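Local atomic coordinates of putative uncharacterized protein (Ustilago maydis, PDB entry 4GNX), a protein that binds single-stranded DNA, probably as the large subunit of replication protein A, through several OB-fold domains, one of which carries a zinc site. Residues C[297-302]-C[349-354]; C[20-25]-C[43-48]; C[309-314]-C[328-333]. One frame throughout, in Å; residues are numbered along the deposited sequence.

Interaction 1: C[297-302]-C[349-354]; sequences TVVYIK and NVADAT. With nucleotides of chain G.
Residues 297-302 and 349-354 pair as antiparallel strands, their short axes running at 139° to each other, and a classic beta bulge at Val299 and Tyr300 steps the register by one. Before the bulge, Thr297 and Ala351 form a regular hydrogen-bonded pair, with Thr297 N 3.0 Å from Ala351 O. Asn349 O then serves both bulge residues: Val299 N meets it nearly along the C=O axis at 3.0 Å, while Tyr300 N reaches it on a lone pair at 3.2 Å. The return bond, Asn349 N to Tyr300 O, measures 2.8 Å.

Among the side chains, Val299 CG2 rests on Ala351 CB at 4.1 Å, and Val299 also packs on Leu94 of a neighbouring subunit. Tyr300 behaves differently. With CG anti to the backbone N (chi1 -177°), its ring leaves the partner strand and runs out to the DNA. There OH donates to OP1 of DT19 of chain G at 2.7 Å, the phosphate oxygen lying at the ring edge, near its plane. Ring atom CD1 comes obliquely to 3.4 Å from O4' of DT20 of chain G. Lys302, extended, carries NZ to the base oxygen O2 of DT18 of chain G at 3.3 Å. The Asn349 carbonyl thus takes two N-H groups at the bulge, and beside it a phenol meets a phosphate and a presumably charged ammonium a base, chemistry suited to holding a single strand.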
loop_
_atom_site.group_PDB
_atom_site.type_symbol
_atom_site.label_atom_id
_atom_site.label_comp_id
_atom_site.label_asym_id
_atom_site.label_seq_id
_atom_site.Cartn_x
_atom_site.Cartn_y
_atom_site.Cartn_z
ATOM N N THR C 297 0.676 -5.156 12.708
ATOM C CA THR C 297 0.321 -4.616 14.007
ATOM C C THR C 297 0.943 -5.483 15.067
ATOM O O THR C 297 0.836 -6.714 15.002
ATOM C CB THR C 297 -1.196 -4.617 14.230
ATOM O OG1 THR C 297 -1.823 -3.791 13.241
ATOM C CG2 THR C 297 -1.528 -4.090 15.589
ATOM N N VAL C 298 1.589 -4.855 16.051
ATOM C CA VAL C 298 2.093 -5.626 17.161
ATOM C C VAL C 298 0.891 -6.107 17.956
ATOM O O VAL C 298 0.098 -5.313 18.444
ATOM C CB VAL C 298 3.119 -4.867 18.035
ATOM C CG1 VAL C 298 3.430 -5.654 19.300
ATOM C CG2 VAL C 298 4.404 -4.630 17.258
ATOM N N VAL C 299 0.768 -7.425 18.047
ATOM C CA VAL C 299 -0.285 -8.098 18.801
ATOM C C VAL C 299 0.215 -8.655 20.148
ATOM O O VAL C 299 -0.566 -8.770 21.093
ATOM C CB VAL C 299 -0.880 -9.219 17.930
ATOM C CG1 VAL C 299 -1.339 -10.398 18.755
ATOM C CG2 VAL C 299 -2.004 -8.679 17.077
ATOM N N TYR C 300 1.498 -9.008 20.237
ATOM C CA TYR C 300 2.064 -9.573 21.473
ATOM C C TYR C 300 3.576 -9.418 21.571
ATOM O O TYR C 300 4.293 -9.606 20.586
ATOM C CB TYR C 300 1.717 -11.065 21.616
ATOM C CG TYR C 300 2.220 -11.705 22.907
ATOM C CD1 TYR C 300 1.591 -11.441 24.130
ATOM C CD2 TYR C 300 3.315 -12.573 22.909
ATOM C CE1 TYR C 300 2.038 -12.010 25.316
ATOM C CE2 TYR C 300 3.770 -13.146 24.092
ATOM C CZ TYR C 300 3.130 -12.863 25.293
ATOM O OH TYR C 300 3.572 -13.425 26.474
ATOM N N ILE C 301 4.033 -9.079 22.776
ATOM C CA ILE C 301 5.458 -9.102 23.127
ATOM C C ILE C 301 5.670 -10.122 24.227
ATOM O O ILE C 301 4.969 -10.110 25.232
ATOM C CB ILE C 301 5.964 -7.716 23.553
ATOM C CG1 ILE C 301 5.621 -6.694 22.460
ATOM C CG2 ILE C 301 7.467 -7.755 23.743
ATOM C CD1 ILE C 301 5.222 -5.325 22.957
ATOM N N LYS C 302 6.603 -11.035 24.003
ATOM C CA LYS C 302 6.916 -12.097 24.962
ATOM C C LYS C 302 7.627 -11.509 26.181
ATOM O O LYS C 302 8.707 -10.923 26.050
ATOM C CB LYS C 302 7.782 -13.147 24.277
ATOM C CG LYS C 302 8.421 -14.173 25.186
ATOM C CD LYS C 302 9.347 -15.070 24.374
ATOM C CE LYS C 302 9.574 -16.399 25.068
ATOM N NZ LYS C 302 10.177 -17.408 24.156
ATOM N N ASN C 349 5.042 -11.016 18.272
ATOM C CA ASN C 349 4.071 -11.554 17.322
ATOM C C ASN C 349 3.248 -10.456 16.621
ATOM O O ASN C 349 2.517 -9.691 17.261
ATOM C CB ASN C 349 3.141 -12.550 18.027
ATOM C CG ASN C 349 2.275 -13.347 17.056
ATOM O OD1 ASN C 349 1.064 -13.247 17.086
ATOM N ND2 ASN C 349 2.899 -14.151 16.200
ATOM N N VAL C 350 3.369 -10.386 15.299
ATOM C CA VAL C 350 2.704 -9.352 14.515
ATOM C C VAL C 350 1.710 -9.982 13.568
ATOM O O VAL C 350 1.925 -11.097 13.089
ATOM C CB VAL C 350 3.700 -8.463 13.720
ATOM C CG1 VAL C 350 4.756 -7.876 14.652
ATOM C CG2 VAL C 350 4.340 -9.215 12.558
ATOM N N ALA C 351 0.620 -9.263 13.303
ATOM C CA ALA C 351 -0.454 -9.769 12.444
ATOM C C ALA C 351 -0.904 -8.738 11.433
ATOM O O ALA C 351 -0.738 -7.546 11.641
ATOM C CB ALA C 351 -1.633 -10.207 13.283
ATOM N N ASP C 352 -1.436 -9.221 10.321
ATOM C CA ASP C 352 -2.190 -8.400 9.380
ATOM C C ASP C 352 -3.431 -9.194 8.986
ATOM O O ASP C 352 -3.818 -10.118 9.711
ATOM C CB ASP C 352 -1.338 -7.987 8.177
ATOM C CG ASP C 352 -0.887 -9.179 7.283
ATOM O OD1 ASP C 352 -1.293 -10.355 7.520
ATOM O OD2 ASP C 352 -0.105 -8.907 6.314
ATOM N N ALA C 353 -4.047 -8.870 7.848
ATOM C CA ALA C 353 -5.279 -9.569 7.441
ATOM C C ALA C 353 -5.033 -10.926 6.790
ATOM O O ALA C 353 -5.982 -11.680 6.543
ATOM C CB ALA C 353 -6.134 -8.700 6.550
ATOM N N THR C 354 -3.771 -11.251 6.527
ATOM C CA THR C 354 -3.414 -12.487 5.827
ATOM C C THR C 354 -2.808 -13.531 6.760
ATOM O O THR C 354 -2.600 -14.673 6.374
ATOM C CB THR C 354 -2.433 -12.199 4.677
ATOM O OG1 THR C 354 -1.232 -11.596 5.191
ATOM C CG2 THR C 354 -3.077 -11.257 3.634
ATOM P P DT G 19 4.976 -17.001 26.072
ATOM O OP1 DT G 19 5.044 -15.567 25.700
ATOM O OP2 DT G 19 6.204 -17.678 26.561
ATOM O "O5'" DT G 19 3.892 -17.106 27.241
ATOM C "C5'" DT G 19 2.551 -17.591 27.020
ATOM C "C4'" DT G 19 1.690 -16.512 26.403
ATOM O "O4'" DT G 19 1.845 -16.534 24.967
ATOM C "C3'" DT G 19 0.192 -16.678 26.624
ATOM O "O3'" DT G 19 -0.412 -15.397 26.426
ATOM C "C2'" DT G 19 -0.194 -17.624 25.500
ATOM C "C1'" DT G 19 0.717 -17.168 24.361
ATOM N N1 DT G 19 1.225 -18.235 23.467
ATOM C C2 DT G 19 1.730 -17.854 22.243
ATOM O O2 DT G 19 1.756 -16.693 21.863
ATOM N N3 DT G 19 2.202 -18.889 21.471
ATOM C C4 DT G 19 2.222 -20.232 21.795
ATOM O O4 DT G 19 2.681 -21.047 20.999
ATOM C C5 DT G 19 1.679 -20.560 23.097
ATOM C C7 DT G 19 1.659 -21.990 23.536
ATOM C C6 DT G 19 1.219 -19.558 23.858
ATOM P P DT G 20 -1.974 -15.110 26.633
ATOM O OP1 DT G 20 -2.128 -14.490 27.975
ATOM O OP2 DT G 20 -2.745 -16.342 26.314
ATOM O "O5'" DT G 20 -2.295 -14.025 25.507
ATOM C "C5'" DT G 20 -1.438 -12.879 25.291
ATOM C "C4'" DT G 20 -2.040 -11.882 24.321
ATOM O "O4'" DT G 20 -1.550 -12.111 22.981
ATOM C "C3'" DT G 20 -3.571 -11.840 24.228
ATOM O "O3'" DT G 20 -4.059 -10.536 24.581
ATOM C "C2'" DT G 20 -3.884 -12.115 22.762
ATOM C "C1'" DT G 20 -2.582 -12.632 22.167
ATOM N N1 DT G 20 -2.435 -14.100 22.146
ATOM C C2 DT G 20 -1.286 -14.631 21.603
ATOM O O2 DT G 20 -0.397 -13.948 21.123
ATOM N N3 DT G 20 -1.220 -16.002 21.638
ATOM C C4 DT G 20 -2.164 -16.872 22.151
ATOM O O4 DT G 20 -1.967 -18.085 22.107
ATOM C C5 DT G 20 -3.340 -16.245 22.711
ATOM C C7 DT G 20 -4.417 -17.107 23.291
ATOM C C6 DT G 20 -3.416 -14.909 22.679
ATOM P P DT G 18 6.115 -22.474 22.179
ATOM O OP1 DT G 18 6.251 -23.475 23.270
ATOM O OP2 DT G 18 5.286 -22.792 20.988
ATOM O "O5'" DT G 18 5.561 -21.131 22.829
ATOM C "C5'" DT G 18 6.048 -20.662 24.105
ATOM C "C4'" DT G 18 6.311 -19.175 24.049
ATOM O "O4'" DT G 18 7.297 -18.924 23.031
ATOM C "C3'" DT G 18 5.099 -18.325 23.667
ATOM O "O3'" DT G 18 4.387 -17.823 24.814
ATOM C "C2'" DT G 18 5.671 -17.219 22.795
ATOM C "C1'" DT G 18 7.090 -17.652 22.450
ATOM N N1 DT G 18 7.389 -17.770 21.013
ATOM C C2 DT G 18 8.467 -17.064 20.533
ATOM O O2 DT G 18 9.150 -16.334 21.231
ATOM N N3 DT G 18 8.714 -17.239 19.194
ATOM C C4 DT G 18 8.015 -18.039 18.313
ATOM O O4 DT G 18 8.357 -18.096 17.136
ATOM C C5 DT G 18 6.902 -18.764 18.887
ATOM C C7 DT G 18 6.084 -19.654 18.006
ATOM C C6 DT G 18 6.653 -18.601 20.194
#

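Interaction 2: C[20-25]-C[43-48]; sequences ARVTSK and VNLLDD
Main-chain hydrogen bonds tie 20-25 to 43-48 as antiparallel neighbours. Arg21 and Leu46 exchange a reciprocal pair, Arg21 N to Leu46 O and Leu46 N to Arg21 O, both 3.1 Å. Further along, Asn44 N gives a nearly straight bond (165°) to Ser24 O at 2.8 Å. Thr23 N reaches Asn44 O from above the carbonyl plane, and Thr23 OG1 adds a weak bond to the same oxygen.

Apolar packing occupies one face, where Val22 sits between two partners. Its CG1 branch, anti to the backbone N, crosses Val43 at about a right angle, 3.8 Å from CG2 of Val43; its CG2 branch meets CD2 of Leu45 at 4.0 Å. On this face too, the aliphatic part of Lys25 passes over Val43. On the other face, that of Leu46 and Arg21, the Thr23 methyl, CG2, lies 3.6 Å from CB of Leu46.

Charged ends find partners beyond the two strands: Arg21 NE donates to Asn71 O, and Lys25 NZ to the carbonyls of Tyr65 and Leu68, with a cation-pi contact to the Tyr65 ring.

Strands 17-30 and 39-46 form the opening beta hairpin of an OB fold, the strongly curved pairing from which such a nucleic-acid-binding barrel is built.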
loop_
_atom_site.group_PDB
_atom_site.type_symbol
_atom_site.label_atom_id
_atom_site.label_comp_id
_atom_site.label_asym_id
_atom_site.label_seq_id
_atom_site.Cartn_x
_atom_site.Cartn_y
_atom_site.Cartn_z
ATOM N N ALA C 20 -6.202 5.665 -34.425
ATOM C CA ALA C 20 -5.334 5.712 -33.240
ATOM C C ALA C 20 -3.940 5.123 -33.477
ATOM O O ALA C 20 -3.784 4.222 -34.320
ATOM C CB ALA C 20 -6.010 4.991 -32.093
ATOM N N ARG C 21 -2.926 5.609 -32.750
ATOM C CA ARG C 21 -1.626 4.936 -32.829
ATOM C C ARG C 21 -1.362 4.037 -31.646
ATOM O O ARG C 21 -1.713 4.368 -30.521
ATOM C CB ARG C 21 -0.441 5.869 -33.134
ATOM C CG ARG C 21 0.185 6.582 -31.955
ATOM C CD ARG C 21 1.661 6.917 -32.177
ATOM N NE ARG C 21 2.052 7.238 -33.556
ATOM C CZ ARG C 21 1.720 8.349 -34.210
ATOM N NH1 ARG C 21 0.943 9.264 -33.638
ATOM N NH2 ARG C 21 2.150 8.538 -35.453
ATOM N N VAL C 22 -0.763 2.885 -31.924
ATOM C CA VAL C 22 -0.401 1.926 -30.895
ATOM C C VAL C 22 0.797 2.462 -30.143
ATOM O O VAL C 22 1.858 2.632 -30.714
ATOM C CB VAL C 22 -0.014 0.559 -31.476
ATOM C CG1 VAL C 22 0.344 -0.382 -30.342
ATOM C CG2 VAL C 22 -1.141 -0.021 -32.323
ATOM N N THR C 23 0.616 2.740 -28.857
ATOM C CA THR C 23 1.709 3.223 -28.039
ATOM C C THR C 23 2.455 2.086 -27.367
ATOM O O THR C 23 3.650 2.213 -27.126
ATOM C CB THR C 23 1.219 4.159 -26.960
ATOM O OG1 THR C 23 0.298 3.445 -26.139
ATOM C CG2 THR C 23 0.546 5.355 -27.585
ATOM N N SER C 24 1.764 0.990 -27.042
ATOM C CA SER C 24 2.436 -0.195 -26.500
ATOM C C SER C 24 1.640 -1.453 -26.736
ATOM O O SER C 24 0.422 -1.419 -26.901
ATOM C CB SER C 24 2.664 -0.062 -25.006
ATOM O OG SER C 24 1.438 -0.252 -24.331
ATOM N N LYS C 25 2.338 -2.573 -26.699
ATOM C CA LYS C 25 1.772 -3.855 -27.054
ATOM C C LYS C 25 2.311 -4.904 -26.100
ATOM O O LYS C 25 3.496 -4.937 -25.799
ATOM C CB LYS C 25 2.155 -4.194 -28.502
ATOM C CG LYS C 25 1.677 -5.551 -29.020
ATOM C CD LYS C 25 1.607 -5.613 -30.552
ATOM C CE LYS C 25 2.812 -6.308 -31.175
ATOM N NZ LYS C 25 2.517 -6.966 -32.480
ATOM N N VAL C 43 -3.055 -4.091 -26.459
ATOM C CA VAL C 43 -2.414 -2.966 -27.067
ATOM C C VAL C 43 -2.980 -1.720 -26.405
ATOM O O VAL C 43 -4.156 -1.702 -25.996
ATOM C CB VAL C 43 -2.756 -2.987 -28.564
ATOM C CG1 VAL C 43 -3.298 -1.648 -29.048
ATOM C CG2 VAL C 43 -1.568 -3.472 -29.381
ATOM N N ASN C 44 -2.154 -0.694 -26.264
ATOM C CA ASN C 44 -2.660 0.584 -25.807
ATOM C C ASN C 44 -2.747 1.520 -26.994
ATOM O O ASN C 44 -1.907 1.464 -27.902
ATOM C CB ASN C 44 -1.815 1.166 -24.666
ATOM C CG ASN C 44 -2.131 0.538 -23.308
ATOM O OD1 ASN C 44 -2.896 -0.422 -23.204
ATOM N ND2 ASN C 44 -1.530 1.078 -22.251
ATOM N N LEU C 45 -3.775 2.366 -26.994
ATOM C CA LEU C 45 -4.078 3.239 -28.135
ATOM C C LEU C 45 -4.266 4.689 -27.715
ATOM O O LEU C 45 -4.832 4.967 -26.655
ATOM C CB LEU C 45 -5.345 2.757 -28.835
ATOM C CG LEU C 45 -5.330 1.325 -29.336
ATOM C CD1 LEU C 45 -6.742 0.906 -29.643
ATOM C CD2 LEU C 45 -4.466 1.241 -30.577
ATOM N N LEU C 46 -3.823 5.596 -28.576
ATOM C CA LEU C 46 -3.805 7.019 -28.283
ATOM C C LEU C 46 -4.313 7.873 -29.447
ATOM O O LEU C 46 -3.984 7.615 -30.611
ATOM C CB LEU C 46 -2.371 7.447 -27.962
ATOM C CG LEU C 46 -2.085 8.953 -27.959
ATOM C CD1 LEU C 46 -2.512 9.575 -26.628
ATOM C CD2 LEU C 46 -0.619 9.220 -28.270
ATOM N N ASP C 47 -5.105 8.892 -29.121
ATOM C CA ASP C 47 -5.395 9.967 -30.063
ATOM C C ASP C 47 -5.535 11.322 -29.351
ATOM O O ASP C 47 -5.252 11.431 -28.149
ATOM C CB ASP C 47 -6.605 9.634 -30.968
ATOM C CG ASP C 47 -7.950 9.626 -30.225
ATOM O OD1 ASP C 47 -8.052 10.133 -29.091
ATOM O OD2 ASP C 47 -8.930 9.114 -30.799
ATOM N N ASP C 48 -5.957 12.339 -30.106
ATOM C CA ASP C 48 -6.237 13.690 -29.593
ATOM C C ASP C 48 -7.104 13.681 -28.347
ATOM O O ASP C 48 -6.885 14.474 -27.436
ATOM C CB ASP C 48 -6.963 14.528 -30.644
ATOM C CG ASP C 48 -6.691 14.060 -32.066
ATOM O OD1 ASP C 48 -6.471 12.837 -32.277
ATOM O OD2 ASP C 48 -6.714 14.924 -32.977
#

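Interaction 3: C[309-314]-C[328-333]. With ZN (zinc ion), chain I.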
loop_
_atom_site.group_PDB
_atom_site.type_symbol
_atom_site.label_atom_id
_atom_site.label_comp_id
_atom_site.label_asym_id
_atom_site.label_seq_id
_atom_site.Cartn_x
_atom_site.Cartn_y
_atom_site.Cartn_z
ATOM N N THR C 309 21.320 -9.464 30.317
ATOM C CA THR C 309 22.353 -8.654 30.962
ATOM C C THR C 309 23.624 -8.675 30.115
ATOM O O THR C 309 24.207 -9.733 29.885
ATOM C CB THR C 309 22.692 -9.175 32.376
ATOM O OG1 THR C 309 23.208 -10.510 32.275
ATOM C CG2 THR C 309 21.469 -9.179 33.276
ATOM N N ALA C 310 24.051 -7.493 29.674
ATOM C CA ALA C 310 25.149 -7.351 28.700
ATOM C C ALA C 310 26.395 -6.614 29.215
ATOM O O ALA C 310 26.341 -5.903 30.224
ATOM C CB ALA C 310 24.627 -6.700 27.418
ATOM N N CYS C 311 27.504 -6.776 28.490
ATOM C CA CYS C 311 28.818 -6.281 28.905
ATOM C C CYS C 311 28.910 -4.770 28.870
ATOM O O CYS C 311 28.502 -4.145 27.887
ATOM C CB CYS C 311 29.889 -6.877 27.999
ATOM S SG CYS C 311 31.588 -6.262 28.185
ATOM N N ALA C 312 29.473 -4.195 29.932
ATOM C CA ALA C 312 29.602 -2.738 30.056
ATOM C C ALA C 312 30.795 -2.138 29.286
ATOM O O ALA C 312 31.150 -0.970 29.482
ATOM C CB ALA C 312 29.630 -2.334 31.525
ATOM N N SER C 313 31.399 -2.929 28.398
ATOM C CA SER C 313 32.502 -2.441 27.570
ATOM C C SER C 313 31.958 -1.627 26.423
ATOM O O SER C 313 30.941 -1.988 25.825
ATOM C CB SER C 313 33.344 -3.588 27.002
ATOM O OG SER C 313 34.365 -3.992 27.899
ATOM N N GLU C 314 32.643 -0.525 26.133
ATOM C CA GLU C 314 32.396 0.267 24.937
ATOM C C GLU C 314 32.465 -0.639 23.706
ATOM O O GLU C 314 33.430 -1.396 23.534
ATOM C CB GLU C 314 33.416 1.419 24.844
ATOM C CG GLU C 314 33.457 2.173 23.516
ATOM C CD GLU C 314 32.131 2.818 23.134
ATOM O OE1 GLU C 314 31.265 3.006 24.022
ATOM O OE2 GLU C 314 31.953 3.141 21.936
ATOM N N TRP C 328 29.459 -9.206 37.629
ATOM C CA TRP C 328 29.113 -9.605 36.274
ATOM C C TRP C 328 30.328 -9.744 35.396
ATOM O O TRP C 328 30.991 -8.745 35.100
ATOM C CB TRP C 328 28.101 -8.634 35.687
ATOM C CG TRP C 328 26.783 -8.750 36.401
ATOM C CD1 TRP C 328 26.332 -8.007 37.483
ATOM C CD2 TRP C 328 25.724 -9.713 36.136
ATOM N NE1 TRP C 328 25.094 -8.418 37.874
ATOM C CE2 TRP C 328 24.672 -9.438 37.109
ATOM C CE3 TRP C 328 25.534 -10.719 35.201
ATOM C CZ2 TRP C 328 23.492 -10.159 37.134
ATOM C CZ3 TRP C 328 24.342 -11.436 35.238
ATOM C CH2 TRP C 328 23.346 -11.157 36.184
ATOM N N ARG C 329 30.625 -10.983 34.976
ATOM C CA ARG C 329 31.788 -11.263 34.121
ATOM C C ARG C 329 31.497 -11.400 32.605
ATOM O O ARG C 329 30.596 -12.155 32.202
ATOM C CB ARG C 329 32.582 -12.481 34.633
ATOM C CG ARG C 329 33.757 -12.852 33.732
ATOM C CD ARG C 329 34.884 -13.581 34.446
ATOM N NE ARG C 329 36.153 -13.447 33.704
ATOM C CZ ARG C 329 36.583 -14.289 32.759
ATOM N NH1 ARG C 329 35.871 -15.360 32.420
ATOM N NH2 ARG C 329 37.735 -14.064 32.145
ATOM N N CYS C 330 32.284 -10.677 31.791
ATOM C CA CYS C 330 32.336 -10.869 30.335
ATOM C C CYS C 330 33.486 -11.795 29.964
ATOM O O CYS C 330 34.579 -11.678 30.519
ATOM C CB CYS C 330 32.515 -9.533 29.593
ATOM S SG CYS C 330 32.513 -9.704 27.782
ATOM N N GLU C 331 33.247 -12.702 29.019
ATOM C CA GLU C 331 34.308 -13.596 28.528
ATOM C C GLU C 331 35.257 -12.868 27.576
ATOM O O GLU C 331 36.448 -12.748 27.858
ATOM C CB GLU C 331 33.732 -14.849 27.839
ATOM C CG GLU C 331 33.027 -15.847 28.746
ATOM C CD GLU C 331 33.780 -16.099 30.034
ATOM O OE1 GLU C 331 33.652 -15.281 30.971
ATOM O OE2 GLU C 331 34.494 -17.118 30.113
ATOM N N LYS C 332 34.699 -12.389 26.461
ATOM C CA LYS C 332 35.443 -11.721 25.389
ATOM C C LYS C 332 36.393 -10.667 25.929
ATOM O O LYS C 332 37.604 -10.690 25.626
ATOM C CB LYS C 332 34.487 -11.060 24.378
ATOM C CG LYS C 332 35.177 -10.367 23.202
ATOM C CD LYS C 332 34.739 -8.912 23.075
ATOM C CE LYS C 332 35.018 -8.336 21.694
ATOM N NZ LYS C 332 34.065 -8.826 20.659
ATOM N N CYS C 333 35.847 -9.732 26.707
ATOM C CA CYS C 333 36.679 -8.663 27.237
ATOM C C CYS C 333 37.275 -9.001 28.614
ATOM O O CYS C 333 37.997 -8.189 29.200
ATOM C CB CYS C 333 36.009 -7.280 27.138
ATOM S SG CYS C 333 34.462 -7.048 28.012
HETATM ZN ZN ZN I . 32.639 -7.643 26.659
#
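A zinc ribbon, inserted between strands of the C-terminal OB domain, brings 309-314 and 328-333 together around one metal ion. From the first segment Cys311 SG binds the zinc at 2.3 Å, its sulfur anti to the backbone N (chi1 173°). From the second, Cys330 SG lies 2.4 Å from the zinc, reached by the same anti torsion, and Cys333 SG also binds. Cys333 instead has its sulfur between the backbone N and the carbonyl carbon (chi1 61°), so that the two cysteines of the turn approach the metal differently. Cys316 supplies the fourth sulfur.

Such CxxC turns are zinc knuckles, and this one has the amide-to-sulfur bond usual in them: Cys333 N points almost straight (172°) at Cys330 SG, 3.5 Å away. That donor would be expected to draw off some of the thiolate charge. Ser313 sets OG beside Cys333 SG, though the hydroxyl has its hydrogen bond with Tyr337 OH.

Away from the metal, Trp328 turns its indole toward strand 290-310. Thr309 crosses it at about a right angle, with CG2 over one face, 4.0 Å from Trp328 CH2, and OG1 3.3 Å from Trp328 CZ3; that hydroxyl also makes a weak hydrogen bond to Val320 O. Along the second segment, Arg329 NH1 forms a salt bridge with Glu331 OE1 at 2.7 Å, while Arg329 NH2 pairs with Asp334.

Interactions 1 and 2 are buried pairings of antiparallel strands in two different OB domains, on opposite sides of the chain's centre, about 46 Å apart between centres. Interaction 3 is only partly buried and replaces backbone pairing by metal ligation. Interactions 1 and 3 share strand 290-310: its earlier part belongs to the five-stranded sheet beside 341-352, whereas its far end runs into the zinc ribbon, the nearest atoms of interactions 1 and 3 being about 13 Å apart. Place and chemistry go together. Interaction 2 is mostly barrel structure, its nearest atom about 8 Å from the DNA; interaction 1 combines sheet pairing with direct DNA contact; interaction 3 contributes three of the four zinc-binding sulfurs.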